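Pectate lyase (Pectobacterium carotovorum, PDB 4U49) cleaves (1->4)-alpha-D-galacturonan by calcium-dependent elimination, leaving unsaturated ends, and probably also acts on highly methylated pectins. Local coordinates at residues A[169-174]-A[192-197]; A[213-218]-A[245-250]; A[140-145]-A[165-170]. One frame throughout, in Å; residues are numbered along the deposited sequence.

Read from the N terminus, the three contacts fall in the order 3, 1, 2, and all join successive coils of a right-handed parallel beta-helix. Contact 3 closes the first loop, bringing 165-170 beside 140-145. Contact 1 begins where contact 3 ends: the two overlap only in Ile169 and Ser170, and the chain then goes round to 192-197. Contact 2 follows in series, closing 213-218 onto 245-250; none nests in another. Backbone atoms of Trp192 reach Val213 and His215, which couples contact 1 to contact 2. Contacts 2 and 3 do not touch, their nearest atoms being about 7 Å apart.

Contact 1. Residues A[169-174]-A[192-197]; sequences ISEKGG and WEDICE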
# COMPACT_ATOMS: atom_id res chain seq x y z
N ILE A 169 10.73 -5.50 -0.68
CA ILE A 169 11.62 -4.80 0.24
C ILE A 169 11.86 -5.71 1.43
O ILE A 169 10.92 -6.18 2.05
CB ILE A 169 11.04 -3.45 0.68
CG1 ILE A 169 10.89 -2.53 -0.54
CG2 ILE A 169 11.95 -2.78 1.71
CD1 ILE A 169 10.31 -1.18 -0.23
N SER A 170 13.13 -5.97 1.71
CA SER A 170 13.51 -7.01 2.66
C SER A 170 13.07 -6.71 4.08
O SER A 170 12.83 -5.55 4.46
CB SER A 170 15.02 -7.23 2.63
OG SER A 170 15.68 -6.22 3.36
N GLU A 171 12.99 -7.77 4.88
CA GLU A 171 12.60 -7.67 6.27
C GLU A 171 13.62 -6.88 7.09
O GLU A 171 13.26 -6.11 7.98
CB GLU A 171 12.41 -9.07 6.85
CG GLU A 171 11.88 -9.12 8.26
CD GLU A 171 11.57 -10.53 8.71
OE1 GLU A 171 12.11 -11.48 8.09
OE2 GLU A 171 10.79 -10.71 9.67
N LYS A 172 14.90 -7.07 6.78
CA LYS A 172 15.95 -6.46 7.59
C LYS A 172 16.45 -5.13 7.02
O LYS A 172 17.18 -4.40 7.68
CB LYS A 172 17.13 -7.43 7.74
CG LYS A 172 17.01 -8.41 8.91
CD LYS A 172 15.57 -8.57 9.40
CE LYS A 172 15.49 -9.29 10.74
NZ LYS A 172 14.08 -9.53 11.15
N GLY A 173 16.04 -4.81 5.79
CA GLY A 173 16.53 -3.61 5.13
C GLY A 173 15.45 -2.62 4.74
O GLY A 173 15.62 -1.87 3.78
N GLY A 174 14.35 -2.60 5.49
CA GLY A 174 13.23 -1.73 5.20
C GLY A 174 13.57 -0.26 5.12
O GLY A 174 12.99 0.47 4.31
N TRP A 192 6.27 -5.10 1.06
CA TRP A 192 7.08 -4.75 2.22
C TRP A 192 7.04 -5.89 3.23
O TRP A 192 6.03 -6.07 3.92
CB TRP A 192 6.58 -3.46 2.88
CG TRP A 192 6.76 -2.20 2.07
CD1 TRP A 192 7.74 -1.27 2.22
CD2 TRP A 192 5.91 -1.72 1.02
NE1 TRP A 192 7.57 -0.24 1.32
CE2 TRP A 192 6.45 -0.50 0.57
CE3 TRP A 192 4.75 -2.21 0.40
CZ2 TRP A 192 5.88 0.24 -0.46
CZ3 TRP A 192 4.18 -1.47 -0.62
CH2 TRP A 192 4.74 -0.26 -1.05
N GLU A 193 8.11 -6.67 3.32
CA GLU A 193 8.13 -7.82 4.21
C GLU A 193 8.07 -7.42 5.67
O GLU A 193 7.59 -8.18 6.51
CB GLU A 193 9.37 -8.67 3.94
CG GLU A 193 9.42 -9.21 2.53
CD GLU A 193 10.26 -10.46 2.40
OE1 GLU A 193 11.47 -10.40 2.68
OE2 GLU A 193 9.69 -11.51 2.01
N ASP A 194 8.55 -6.22 5.97
CA ASP A 194 8.47 -5.66 7.31
C ASP A 194 8.79 -4.17 7.26
O ASP A 194 9.94 -3.79 7.04
CB ASP A 194 9.43 -6.37 8.27
CG ASP A 194 9.15 -6.06 9.73
OD1 ASP A 194 7.96 -6.03 10.12
OD2 ASP A 194 10.12 -5.85 10.49
N ILE A 195 7.77 -3.34 7.43
CA ILE A 195 7.95 -1.89 7.42
C ILE A 195 8.93 -1.47 8.50
O ILE A 195 8.78 -1.84 9.67
CB ILE A 195 6.62 -1.14 7.63
CG1 ILE A 195 5.65 -1.42 6.48
CG2 ILE A 195 6.88 0.36 7.76
CD1 ILE A 195 4.32 -0.72 6.63
N CYS A 196 9.94 -0.71 8.11
CA CYS A 196 10.90 -0.16 9.06
C CYS A 196 10.41 1.21 9.55
O CYS A 196 9.65 1.28 10.52
CB CYS A 196 12.29 -0.07 8.44
SG CYS A 196 13.59 0.56 9.54
N GLU A 197 10.81 2.28 8.87
CA GLU A 197 10.35 3.62 9.25
C GLU A 197 8.99 3.93 8.62
O GLU A 197 7.99 4.06 9.32
CB GLU A 197 11.38 4.68 8.85
CG GLU A 197 11.03 6.08 9.34
CD GLU A 197 12.02 7.14 8.90
OE1 GLU A 197 13.08 6.78 8.34
OE2 GLU A 197 11.75 8.34 9.12
O HOH W 1 10.14 -4.36 4.29
O HOH W 2 12.61 -3.55 7.77
O HOH W 3 10.19 0.41 5.42
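Ile169 and Trp192 mark a single parallel beta bridge, after which strands 167-169 and 184-192 give way to two loops joined partly through water. The direct backbone link is Glu193 N to Ile169 O, 3.1 Å and nearly straight at 165°. Beside it, the side chains of Ile169 and Trp192 run in the same direction on one face. Ile169 places CG1 anti to its carbonyl carbon (chi1 -63°), and its extended chain brings CD1 obliquely to the five-membered part of the indole, 3.3 Å from Trp192 NE1.

Side chains stacked in register from one turn to the next are a feature of the parallel beta-helix, the fold of this lyase family, and both residues also pack on Ile178. Past the bridge, three waters bridge the two loops. One water accepts from Asp194 N at 3.0 Å and probably donates to Ser170 O. A second donates both to Glu171 O at 2.6 Å and to Asp194 O at 2.8 Å. A third accepts from Cys196 N and reaches Gly174 O by a weak bond.

Direct contacts resume further along. Glu171 CG lies 3.7 Å from Asp194 CB, but the two carboxylates are turned 82° against each other without touching; Lys172 NZ makes a long salt bridge to Glu171 OE2. Gly174 presents bare backbone to Cys196, whose CB comes within 3.6 Å of Gly174 C, and whose SG is tied by a disulfide to Cys146. Asp194 and Ile195 bind calcium in a crystal structure of this protein, although this chain carries no calcium here.

Contact 2. Residues A[213-218]-A[245-250]; sequences VAHNTT and TLTGQH
Asn216 reaches across to Gln249 and His250 at the end of a parallel strand pair, 213-216 beside 245-247, whose axes approach to 4.7 Å and whose directions differ by 21°. The CB of Asn216 already points at the other segment, and with CG anti to the backbone N (chi1 -173°) the amide is carried to Gln249 O. This CB sits over one face of the His250 imidazole, 3.6 Å from the ring centroid, in a CH-pi contact; CB of Leu246 packs against the opposite face. The next atom, CG, lies beside Gln249 O, and the tip ND2 donates to that carbonyl at 2.6 Å and 162°, with the acceptor near the amide plane and the donor in the plane of the carbonyl. ND2 also has a weak bond to Asp226 OD1.

The backbone of Asn216 is gripped as well. Its N donates to Thr247 O at 3.1 Å, and its O receives Gln249 N at 2.8 Å, so pairing continues past Gly248, where the chain turns a corner. Thr247 O has a second donor, His250 NE2 at 2.8 Å, which approaches from above the carbonyl plane, the oxygen itself being tilted from the imidazole plane; NE2 makes only a weak bond to Ala214 O, which also accepts Thr247 N. These bonds help to fix the ring against Asn216 CB; Asn216 is a calcium ligand in a crystal structure of this protein.

Ala214 CB meets Leu246 CD2 at 3.8 Å on one face, while on the other His215 CB packs against Thr247 CG2. Asp32 OD1 bonds to both His215 ND1 and Thr247 OG1. N-terminal strands 24-31 and 34-41 lie along this second face, and within the beta-helix the pair is flanked by strands 184-192 and 274-277.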
# COMPACT_ATOMS: atom_id res chain seq x y z
N VAL A 213 1.58 -5.42 -0.85
CA VAL A 213 1.28 -5.95 0.48
C VAL A 213 2.33 -5.43 1.46
O VAL A 213 3.53 -5.52 1.19
CB VAL A 213 1.28 -7.50 0.50
CG1 VAL A 213 0.97 -8.01 1.91
CG2 VAL A 213 0.28 -8.06 -0.50
N ALA A 214 1.89 -4.89 2.59
CA ALA A 214 2.82 -4.35 3.58
C ALA A 214 2.60 -4.97 4.96
O ALA A 214 1.55 -4.80 5.57
CB ALA A 214 2.69 -2.84 3.66
N HIS A 215 3.61 -5.69 5.44
CA HIS A 215 3.56 -6.31 6.75
C HIS A 215 4.23 -5.44 7.80
O HIS A 215 5.24 -4.80 7.53
CB HIS A 215 4.21 -7.69 6.72
CG HIS A 215 4.39 -8.30 8.07
ND1 HIS A 215 3.41 -9.04 8.70
CD2 HIS A 215 5.44 -8.27 8.93
CE1 HIS A 215 3.84 -9.44 9.88
NE2 HIS A 215 5.07 -8.99 10.04
N ASN A 216 3.65 -5.41 9.00
CA ASN A 216 4.24 -4.68 10.12
C ASN A 216 4.05 -5.44 11.43
O ASN A 216 3.09 -6.19 11.59
CB ASN A 216 3.63 -3.29 10.23
CG ASN A 216 4.33 -2.42 11.27
OD1 ASN A 216 5.44 -1.95 11.04
ND2 ASN A 216 3.68 -2.22 12.41
N THR A 217 4.99 -5.26 12.35
CA THR A 217 4.88 -5.80 13.70
C THR A 217 4.99 -4.66 14.71
O THR A 217 5.85 -3.79 14.57
CB THR A 217 5.97 -6.84 14.00
OG1 THR A 217 7.25 -6.20 14.08
CG2 THR A 217 6.02 -7.92 12.93
N THR A 218 4.12 -4.66 15.71
CA THR A 218 4.10 -3.58 16.70
C THR A 218 5.33 -3.59 17.61
O THR A 218 5.82 -4.66 17.99
CB THR A 218 2.85 -3.65 17.59
OG1 THR A 218 2.55 -5.02 17.90
CG2 THR A 218 1.66 -3.02 16.88
N THR A 245 -2.84 -4.01 0.42
CA THR A 245 -3.21 -4.76 1.62
C THR A 245 -2.19 -4.65 2.75
O THR A 245 -1.00 -4.89 2.56
CB THR A 245 -3.43 -6.26 1.30
OG1 THR A 245 -4.52 -6.40 0.39
CG2 THR A 245 -3.73 -7.06 2.57
N LEU A 246 -2.68 -4.29 3.94
CA LEU A 246 -1.86 -4.27 5.14
C LEU A 246 -2.05 -5.56 5.92
O LEU A 246 -3.18 -6.01 6.13
CB LEU A 246 -2.23 -3.07 6.03
CG LEU A 246 -2.03 -1.66 5.47
CD1 LEU A 246 -2.46 -0.62 6.50
CD2 LEU A 246 -0.59 -1.44 5.06
N THR A 247 -0.95 -6.18 6.33
CA THR A 247 -1.02 -7.37 7.16
C THR A 247 -0.16 -7.21 8.41
O THR A 247 0.78 -6.41 8.44
CB THR A 247 -0.60 -8.64 6.39
OG1 THR A 247 -0.75 -9.79 7.22
CG2 THR A 247 0.85 -8.54 5.94
N GLY A 248 -0.48 -7.98 9.44
CA GLY A 248 0.21 -7.88 10.71
C GLY A 248 -0.44 -6.86 11.63
O GLY A 248 -1.66 -6.69 11.61
N GLN A 249 0.37 -6.17 12.41
CA GLN A 249 -0.14 -5.19 13.36
C GLN A 249 0.40 -3.80 13.03
O GLN A 249 1.61 -3.57 13.05
CB GLN A 249 0.23 -5.59 14.79
CG GLN A 249 -0.37 -6.91 15.26
CD GLN A 249 0.32 -8.12 14.65
OE1 GLN A 249 1.54 -8.13 14.47
NE2 GLN A 249 -0.47 -9.14 14.31
N HIS A 250 -0.51 -2.89 12.71
CA HIS A 250 -0.13 -1.56 12.23
C HIS A 250 -0.53 -0.44 13.20
O HIS A 250 -1.34 -0.64 14.10
CB HIS A 250 -0.77 -1.30 10.86
CG HIS A 250 -0.15 -2.08 9.75
ND1 HIS A 250 0.80 -1.55 8.91
CD2 HIS A 250 -0.35 -3.36 9.35
CE1 HIS A 250 1.17 -2.47 8.03
NE2 HIS A 250 0.49 -3.58 8.28

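Contact 3. Residues A[140-145]-A[165-170]; sequences ITLGLS and KNLRIS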
# COMPACT_ATOMS: atom_id res chain seq x y z
N ILE A 140 12.59 -9.13 -7.60
CA ILE A 140 13.77 -9.30 -6.75
C ILE A 140 13.55 -8.64 -5.40
O ILE A 140 12.59 -7.89 -5.21
CB ILE A 140 15.05 -8.72 -7.39
CG1 ILE A 140 14.97 -7.19 -7.47
CG2 ILE A 140 15.32 -9.35 -8.75
CD1 ILE A 140 16.29 -6.53 -7.77
N THR A 141 14.44 -8.94 -4.47
CA THR A 141 14.38 -8.35 -3.14
C THR A 141 15.48 -7.30 -2.99
O THR A 141 16.63 -7.55 -3.35
CB THR A 141 14.53 -9.41 -2.04
OG1 THR A 141 13.46 -10.36 -2.16
CG2 THR A 141 14.49 -8.77 -0.66
N LEU A 142 15.12 -6.13 -2.48
CA LEU A 142 16.09 -5.08 -2.21
C LEU A 142 15.94 -4.59 -0.78
O LEU A 142 14.86 -4.69 -0.19
CB LEU A 142 15.91 -3.90 -3.17
CG LEU A 142 16.26 -4.09 -4.65
CD1 LEU A 142 16.00 -2.80 -5.40
CD2 LEU A 142 17.71 -4.52 -4.81
N GLY A 143 17.02 -4.06 -0.23
CA GLY A 143 16.98 -3.52 1.12
C GLY A 143 18.30 -2.89 1.52
O GLY A 143 19.35 -3.21 0.96
N LEU A 144 18.23 -1.98 2.48
CA LEU A 144 19.43 -1.41 3.08
C LEU A 144 19.57 -1.97 4.49
O LEU A 144 19.93 -3.13 4.66
CB LEU A 144 19.36 0.12 3.08
CG LEU A 144 19.31 0.76 1.69
CD1 LEU A 144 18.99 2.25 1.77
CD2 LEU A 144 20.62 0.53 0.94
N SER A 145 19.27 -1.15 5.49
CA SER A 145 19.23 -1.63 6.87
C SER A 145 17.96 -1.13 7.56
O SER A 145 17.05 -0.62 6.90
CB SER A 145 20.48 -1.19 7.63
OG SER A 145 20.54 -1.81 8.90
N LYS A 165 7.91 -1.16 -10.21
CA LYS A 165 6.98 -2.28 -10.08
C LYS A 165 7.67 -3.60 -9.78
O LYS A 165 8.85 -3.78 -10.08
CB LYS A 165 6.12 -2.41 -11.34
CG LYS A 165 6.91 -2.64 -12.62
CD LYS A 165 5.97 -2.70 -13.82
CE LYS A 165 5.16 -1.42 -13.94
NZ LYS A 165 4.29 -1.43 -15.15
N ASN A 166 6.92 -4.51 -9.17
CA ASN A 166 7.36 -5.88 -8.90
C ASN A 166 8.63 -5.93 -8.06
O ASN A 166 9.68 -6.40 -8.51
CB ASN A 166 7.57 -6.61 -10.23
CG ASN A 166 6.36 -6.50 -11.14
OD1 ASN A 166 5.22 -6.53 -10.67
ND2 ASN A 166 6.60 -6.38 -12.44
N LEU A 167 8.53 -5.46 -6.82
CA LEU A 167 9.68 -5.36 -5.94
C LEU A 167 9.36 -5.86 -4.54
O LEU A 167 8.28 -5.62 -4.01
CB LEU A 167 10.18 -3.91 -5.87
CG LEU A 167 11.31 -3.61 -4.88
CD1 LEU A 167 12.60 -4.30 -5.28
CD2 LEU A 167 11.51 -2.10 -4.73
N ARG A 168 10.32 -6.56 -3.94
CA ARG A 168 10.22 -6.96 -2.55
C ARG A 168 11.22 -6.16 -1.73
O ARG A 168 12.40 -6.11 -2.05
CB ARG A 168 10.46 -8.46 -2.40
CG ARG A 168 10.18 -9.02 -1.02
CD ARG A 168 10.30 -10.54 -1.02
NE ARG A 168 9.44 -11.16 -2.02
CZ ARG A 168 8.25 -11.68 -1.77
NH1 ARG A 168 7.76 -11.68 -0.54
NH2 ARG A 168 7.54 -12.22 -2.76
N ILE A 169 10.73 -5.50 -0.68
CA ILE A 169 11.62 -4.80 0.24
C ILE A 169 11.86 -5.71 1.43
O ILE A 169 10.92 -6.18 2.05
CB ILE A 169 11.04 -3.45 0.68
CG1 ILE A 169 10.89 -2.53 -0.54
CG2 ILE A 169 11.95 -2.78 1.71
CD1 ILE A 169 10.31 -1.18 -0.23
N SER A 170 13.13 -5.97 1.71
CA SER A 170 13.51 -7.01 2.66
C SER A 170 13.07 -6.71 4.08
O SER A 170 12.83 -5.55 4.46
CB SER A 170 15.02 -7.23 2.63
OG SER A 170 15.68 -6.22 3.36
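Thr141 and Leu142 pair in parallel with Arg168 and Ile169, and three backbone hydrogen bonds, starting from Ile140 O, run along the pair. Arg168 N donates to Ile140 O at 2.9 Å, Leu142 N to Arg168 O at 2.8 Å, and Ser170 N to Leu142 O at 2.9 Å. The alternation from one strand to the other is that of a parallel pair, although the touching parts run 40° apart end to end.

Side chains add to the pairing. Leu167 holds CG anti to its backbone N (chi1 174°), carrying CD1 across to Leu142, whose side chain shares a face with Ile169; the two leucines meet at about a right angle, CD1 to CD1, at 3.7 Å. Leu167 CD1 also lies 3.6 Å from Ile140 O. On the Thr141-Arg168 face Thr141 OG1 rests against the aliphatic part of Arg168, 3.4 Å from CD. Thr141 CG2 touches Ser170 CB at 3.7 Å.

A bend at chi3 (-55°) turns the Arg168 guanidinium off its aliphatic stem, with Thr141 OG1 near its plane at the edge. Farther out, NH2 donates to Leu28 O and NH1 forms a salt bridge with Glu193 OE2, holding the guanidinium between strand 24-31 and the loop after strand 184-192. Asn166, at the corner before the strand, takes a left-handed backbone conformation, and its side-chain amide is hydrogen-bonded by Ser40, Asp136 and Asn189.

Strand 167-169 thus lies between two neighbours in the parallel beta-helix, 141-142 from the preceding turn and 184-192 from the following one, while strand 24-31 packs over the arginine face.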